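Local coordinates for protein nucleoporin NUP170 (Chaetomium thermophilum, PDB 5HAX) that is a nuclear pore protein that probably helps to build the pore scaffold, joining a beta-propeller-like N-terminal region to helical segments, at residues Glu70-Leu75 with Thr111-Ala116; Ser141-Leu146 with Cys213-His218. All coordinates share one frame; numbering follows the deposited sequence.

In the fold
Both contacts lie between neighbouring four-stranded blades of the beta-propeller and share one of them, the sheet running from strand 114-120 to strand 159-170. Interaction 1 joins this blade to the preceding one through the first strand of each; interaction 2 joins it to the following one, whose fourth strand carries 213-218. The two centres are 18 Å apart and each is about 32 Å from the centre of the chain, on the same side of it. They touch where H112 ND1 lies 3.3 Å from S141 CB. A glycerol, probably from the crystallisation liquor, lies about 5 Å from the K215 side chain in interaction 2.

Interaction 1 (Glu70-Leu75 with Thr111-Ala116); sequences EVFTKL and THTITA
The aromatic ring of F72 meets the 111-116 segment with one flank, its CD2-CE2 side, lying against T113 and the I114 carbonyl. The side chains of F72 and T113 cross at about a right angle, and the methyl of T113 makes the touch: CG2 is 3.9 Å from F72 CD2, approaching obliquely to the ring. The same methyl is 3.9 Å from F72 CB, so it spans the root of the side chain as well as the start of the ring. I114 takes part through its backbone: its O sits at the ring edge, near the ring plane, 3.6 Å from F72 CE2, which brings the polarised aromatic C-H groups to the carbonyl. In F72, CG is trans to the backbone N (chi1 -169°), a setting that carries the ring across to the second segment. K74, two residues on, contributes aliphatic chain, with CD 4.1 Å from T115 O; the bend comes beyond this, at chi4 (54°). K74 also packs on W85 and S87 of the next strand in its own sheet.

No hydrogen bond links the two segments directly, but D89 bridges them, making backbone hydrogen bonds to both F72 and I114 while its OD1 accepts a further one from F72 N. On the far segment, T115 and A116 both face A138 in a classic beta bulge, and T115 OG1 is hydrogen-bonded to V176 O. The CA atoms lie nearest each other at F72 and T113 (7.5 Å) and at K74 and T115, and the two segments run roughly in the same direction. First strands of successive four-stranded antiparallel sheets lie side by side here, as in neighbouring blades of a beta-propeller.

Interaction 2 (Ser141-Leu146 with Cys213-His218); sequences SEIILL and CGKINH
I143 and K215 cross at about a right angle, the isoleucine's delta methyl meeting the lysine's terminal nitrogen: I143 CD1 is 3.6 Å from K215 NZ. The second touch is apolar, L145 CD1 against C213 SG at 4.3 Å. The segments run antiparallel, although the nearest CA atoms are 9.5 Å (I143 CA to K215 CA) and 9.2 Å (L145 CA to C213 CA) apart and no hydrogen bond joins the segments. K215 reaches across fully extended, with every torsion from chi1 to chi4 near 180°, and NZ is hydrogen-bonded to R171 O in the loop after strand 159-170. That strand belongs to the same blade as I143; its V169 packs on K215 and C213, and its M167 on both L145 and C213. From the other blade, I200 and Y202 of strand 198-202 meet I143 and L145, and V136 of strand 133-139 packs on both from their own sheet. The chemistry is therefore mixed: a buried hydrophobic face between two propeller blades, bordered by a lysine whose methylenes can join the apolar packing while its ammonium group, probably charged, is anchored on the R171 carbonyl, just past the neighbouring blade's last strand.

Interaction 1 (Glu70-Leu75 with Thr111-Ala116)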
loop_
_atom_site.group_PDB
_atom_site.type_symbol
_atom_site.label_atom_id
_atom_site.label_comp_id
_atom_site.label_asym_id
_atom_site.label_seq_id
_atom_site.Cartn_x
_atom_site.Cartn_y
_atom_site.Cartn_z
ATOM N N GLU A 70 -22.812 3.586 -30.364
ATOM C CA GLU A 70 -23.935 4.371 -30.853
ATOM C C GLU A 70 -24.284 5.532 -29.929
ATOM O O GLU A 70 -24.608 6.622 -30.412
ATOM C CB GLU A 70 -25.160 3.470 -31.037
ATOM C CG GLU A 70 -25.103 2.596 -32.282
ATOM C CD GLU A 70 -26.256 1.611 -32.364
ATOM O OE1 GLU A 70 -26.978 1.447 -31.357
ATOM O OE2 GLU A 70 -26.440 0.999 -33.439
ATOM N N VAL A 71 -24.217 5.328 -28.612
ATOM C CA VAL A 71 -24.684 6.332 -27.660
ATOM C C VAL A 71 -23.672 6.550 -26.538
ATOM O O VAL A 71 -23.360 7.696 -26.197
ATOM C CB VAL A 71 -26.057 5.936 -27.083
ATOM C CG1 VAL A 71 -26.538 6.970 -26.069
ATOM C CG2 VAL A 71 -27.081 5.779 -28.202
ATOM N N PHE A 72 -23.156 5.469 -25.951
ATOM C CA PHE A 72 -22.422 5.583 -24.697
ATOM C C PHE A 72 -21.319 4.537 -24.607
ATOM O O PHE A 72 -21.518 3.377 -24.981
ATOM C CB PHE A 72 -23.384 5.442 -23.511
ATOM C CG PHE A 72 -22.780 5.812 -22.188
ATOM C CD1 PHE A 72 -22.450 7.126 -21.906
ATOM C CD2 PHE A 72 -22.557 4.846 -21.220
ATOM C CE1 PHE A 72 -21.897 7.471 -20.687
ATOM C CE2 PHE A 72 -22.007 5.184 -19.998
ATOM C CZ PHE A 72 -21.676 6.498 -19.731
ATOM N N THR A 73 -20.159 4.959 -24.094
ATOM C CA THR A 73 -19.033 4.072 -23.828
ATOM C C THR A 73 -18.384 4.469 -22.507
ATOM O O THR A 73 -18.577 5.581 -22.009
ATOM C CB THR A 73 -17.984 4.116 -24.948
ATOM O OG1 THR A 73 -17.410 5.427 -25.020
ATOM C CG2 THR A 73 -18.608 3.758 -26.291
ATOM N N LYS A 74 -17.597 3.549 -21.948
ATOM C CA LYS A 74 -16.952 3.785 -20.662
ATOM C C LYS A 74 -15.811 2.792 -20.472
ATOM O O LYS A 74 -15.909 1.642 -20.905
ATOM C CB LYS A 74 -17.960 3.658 -19.514
ATOM C CG LYS A 74 -17.447 4.159 -18.178
ATOM C CD LYS A 74 -18.589 4.379 -17.197
ATOM C CE LYS A 74 -18.085 4.879 -15.849
ATOM N NZ LYS A 74 -17.227 6.093 -15.972
ATOM N N LEU A 75 -14.738 3.252 -19.822
ATOM C CA LEU A 75 -13.579 2.434 -19.485
ATOM C C LEU A 75 -13.379 2.411 -17.974
ATOM O O LEU A 75 -13.779 3.341 -17.268
ATOM C CB LEU A 75 -12.302 2.967 -20.150
ATOM C CG LEU A 75 -12.208 2.879 -21.673
ATOM C CD1 LEU A 75 -11.047 3.714 -22.193
ATOM C CD2 LEU A 75 -12.055 1.434 -22.098
ATOM N N THR A 111 -29.561 -5.992 -21.591
ATOM C CA THR A 111 -30.513 -5.465 -22.560
ATOM C C THR A 111 -30.452 -3.951 -22.698
ATOM O O THR A 111 -30.796 -3.428 -23.763
ATOM C CB THR A 111 -31.942 -5.880 -22.176
ATOM O OG1 THR A 111 -32.884 -5.179 -22.996
ATOM C CG2 THR A 111 -32.236 -5.587 -20.702
ATOM N N HIS A 112 -30.006 -3.239 -21.665
ATOM C CA HIS A 112 -29.961 -1.783 -21.664
ATOM C C HIS A 112 -28.541 -1.288 -21.406
ATOM O O HIS A 112 -27.640 -2.052 -21.050
ATOM C CB HIS A 112 -30.926 -1.212 -20.617
ATOM C CG HIS A 112 -32.370 -1.368 -20.982
ATOM N ND1 HIS A 112 -33.153 -2.396 -20.503
ATOM C CD2 HIS A 112 -33.171 -0.630 -21.786
ATOM C CE1 HIS A 112 -34.375 -2.281 -20.991
ATOM N NE2 HIS A 112 -34.413 -1.219 -21.774
ATOM N N THR A 113 -28.360 0.021 -21.594
ATOM C CA THR A 113 -27.042 0.639 -21.507
ATOM C C THR A 113 -26.411 0.406 -20.139
ATOM O O THR A 113 -27.049 0.613 -19.104
ATOM C CB THR A 113 -27.154 2.141 -21.777
ATOM O OG1 THR A 113 -27.832 2.358 -23.020
ATOM C CG2 THR A 113 -25.775 2.793 -21.826
ATOM N N ILE A 114 -25.148 -0.013 -20.140
ATOM C CA ILE A 114 -24.388 -0.177 -18.905
ATOM C C ILE A 114 -23.919 1.192 -18.432
ATOM O O ILE A 114 -23.339 1.964 -19.205
ATOM C CB ILE A 114 -23.198 -1.127 -19.122
ATOM C CG1 ILE A 114 -23.699 -2.550 -19.383
ATOM C CG2 ILE A 114 -22.267 -1.120 -17.908
ATOM C CD1 ILE A 114 -22.631 -3.487 -19.907
ATOM N N THR A 115 -24.152 1.487 -17.151
ATOM C CA THR A 115 -23.780 2.766 -16.562
ATOM C C THR A 115 -22.708 2.657 -15.486
ATOM O O THR A 115 -22.112 3.678 -15.129
ATOM C CB THR A 115 -25.017 3.452 -15.959
ATOM O OG1 THR A 115 -25.653 2.573 -15.026
ATOM C CG2 THR A 115 -26.008 3.830 -17.058
ATOM N N ALA A 116 -22.445 1.461 -14.966
ATOM C CA ALA A 116 -21.407 1.276 -13.963
ATOM C C ALA A 116 -21.049 -0.200 -13.885
ATOM O O ALA A 116 -21.897 -1.069 -14.108
ATOM C CB ALA A 116 -21.854 1.788 -12.588
#

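Interaction 2 (Ser141-Leu146 with Cys213-His218)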
loop_
_atom_site.group_PDB
_atom_site.type_symbol
_atom_site.label_atom_id
_atom_site.label_comp_id
_atom_site.label_asym_id
_atom_site.label_seq_id
_atom_site.Cartn_x
_atom_site.Cartn_y
_atom_site.Cartn_z
ATOM N N SER A 141 -31.704 -0.166 -16.427
ATOM C CA SER A 141 -32.892 -0.935 -16.081
ATOM C C SER A 141 -32.707 -1.860 -14.886
ATOM O O SER A 141 -33.690 -2.151 -14.201
ATOM C CB SER A 141 -33.344 -1.774 -17.287
ATOM O OG SER A 141 -34.556 -2.455 -17.016
ATOM N N GLU A 142 -31.489 -2.322 -14.606
ATOM C CA GLU A 142 -31.289 -3.307 -13.550
ATOM C C GLU A 142 -29.818 -3.354 -13.160
ATOM O O GLU A 142 -28.949 -2.822 -13.854
ATOM C CB GLU A 142 -31.765 -4.692 -14.003
ATOM C CG GLU A 142 -31.038 -5.200 -15.241
ATOM C CD GLU A 142 -31.672 -6.445 -15.829
ATOM O OE1 GLU A 142 -31.307 -6.817 -16.965
ATOM O OE2 GLU A 142 -32.533 -7.051 -15.157
ATOM N N ILE A 143 -29.557 -4.005 -12.025
ATOM C CA ILE A 143 -28.209 -4.352 -11.584
ATOM C C ILE A 143 -28.086 -5.870 -11.617
ATOM O O ILE A 143 -28.996 -6.586 -11.183
ATOM C CB ILE A 143 -27.892 -3.818 -10.173
ATOM C CG1 ILE A 143 -27.988 -2.288 -10.135
ATOM C CG2 ILE A 143 -26.496 -4.258 -9.746
ATOM C CD1 ILE A 143 -29.378 -1.765 -9.835
ATOM N N ILE A 144 -26.949 -6.354 -12.110
ATOM C CA ILE A 144 -26.722 -7.774 -12.353
ATOM C C ILE A 144 -25.470 -8.199 -11.596
ATOM O O ILE A 144 -24.439 -7.520 -11.664
ATOM C CB ILE A 144 -26.572 -8.065 -13.858
ATOM C CG1 ILE A 144 -27.801 -7.552 -14.620
ATOM C CG2 ILE A 144 -26.378 -9.558 -14.099
ATOM C CD1 ILE A 144 -27.587 -7.424 -16.111
ATOM N N LEU A 145 -25.564 -9.318 -10.881
ATOM C CA LEU A 145 -24.433 -9.902 -10.172
ATOM C C LEU A 145 -23.937 -11.126 -10.928
ATOM O O LEU A 145 -24.736 -11.982 -11.323
ATOM C CB LEU A 145 -24.820 -10.297 -8.747
ATOM C CG LEU A 145 -25.439 -9.213 -7.867
ATOM C CD1 LEU A 145 -25.733 -9.780 -6.487
ATOM C CD2 LEU A 145 -24.527 -7.998 -7.774
ATOM N N LEU A 146 -22.622 -11.207 -11.123
ATOM C CA LEU A 146 -21.985 -12.362 -11.738
ATOM C C LEU A 146 -20.877 -12.871 -10.831
ATOM O O LEU A 146 -20.101 -12.086 -10.279
ATOM C CB LEU A 146 -21.400 -12.023 -13.114
ATOM C CG LEU A 146 -22.386 -11.633 -14.215
ATOM C CD1 LEU A 146 -21.639 -11.323 -15.502
ATOM C CD2 LEU A 146 -23.408 -12.733 -14.446
ATOM N N CYS A 213 -32.317 -11.949 -4.245
ATOM C CA CYS A 213 -31.598 -10.691 -4.394
ATOM C C CYS A 213 -32.562 -9.532 -4.193
ATOM O O CYS A 213 -33.633 -9.502 -4.806
ATOM C CB CYS A 213 -30.936 -10.594 -5.775
ATOM S SG CYS A 213 -29.917 -9.118 -6.008
ATOM N N GLY A 214 -32.173 -8.580 -3.339
ATOM C CA GLY A 214 -33.016 -7.445 -3.030
ATOM C C GLY A 214 -32.223 -6.153 -3.026
ATOM O O GLY A 214 -30.989 -6.151 -3.051
ATOM N N LYS A 215 -32.965 -5.047 -2.989
ATOM C CA LYS A 215 -32.399 -3.707 -3.029
ATOM C C LYS A 215 -33.220 -2.802 -2.124
ATOM O O LYS A 215 -34.451 -2.891 -2.106
ATOM C CB LYS A 215 -32.392 -3.160 -4.461
ATOM C CG LYS A 215 -31.770 -1.787 -4.616
ATOM C CD LYS A 215 -31.783 -1.350 -6.071
ATOM C CE LYS A 215 -31.179 0.034 -6.245
ATOM N NZ LYS A 215 -31.174 0.459 -7.670
ATOM N N ILE A 216 -32.543 -1.936 -1.367
ATOM C CA ILE A 216 -33.223 -0.992 -0.488
ATOM C C ILE A 216 -32.512 0.355 -0.532
ATOM O O ILE A 216 -31.298 0.438 -0.743
ATOM C CB ILE A 216 -33.313 -1.509 0.971
ATOM C CG1 ILE A 216 -31.968 -1.371 1.694
ATOM C CG2 ILE A 216 -33.812 -2.951 0.987
ATOM C CD1 ILE A 216 -32.016 -1.801 3.153
ATOM N N ASN A 217 -33.293 1.411 -0.322
ATOM C CA ASN A 217 -32.786 2.773 -0.226
ATOM C C ASN A 217 -32.550 3.102 1.244
ATOM O O ASN A 217 -33.500 3.148 2.032
ATOM C CB ASN A 217 -33.784 3.748 -0.853
ATOM C CG ASN A 217 -33.222 5.149 -1.020
ATOM O OD1 ASN A 217 -32.378 5.596 -0.242
ATOM N ND2 ASN A 217 -33.700 5.853 -2.039
ATOM N N HIS A 218 -31.287 3.328 1.611
ATOM C CA HIS A 218 -30.938 3.628 2.995
ATOM C C HIS A 218 -31.195 5.078 3.380
ATOM O O HIS A 218 -31.121 5.402 4.570
ATOM C CB HIS A 218 -29.464 3.304 3.254
ATOM C CG HIS A 218 -29.192 1.852 3.489
ATOM N ND1 HIS A 218 -29.665 1.176 4.594
ATOM C CD2 HIS A 218 -28.480 0.949 2.773
ATOM C CE1 HIS A 218 -29.263 -0.082 4.543
ATOM N NE2 HIS A 218 -28.544 -0.246 3.448
#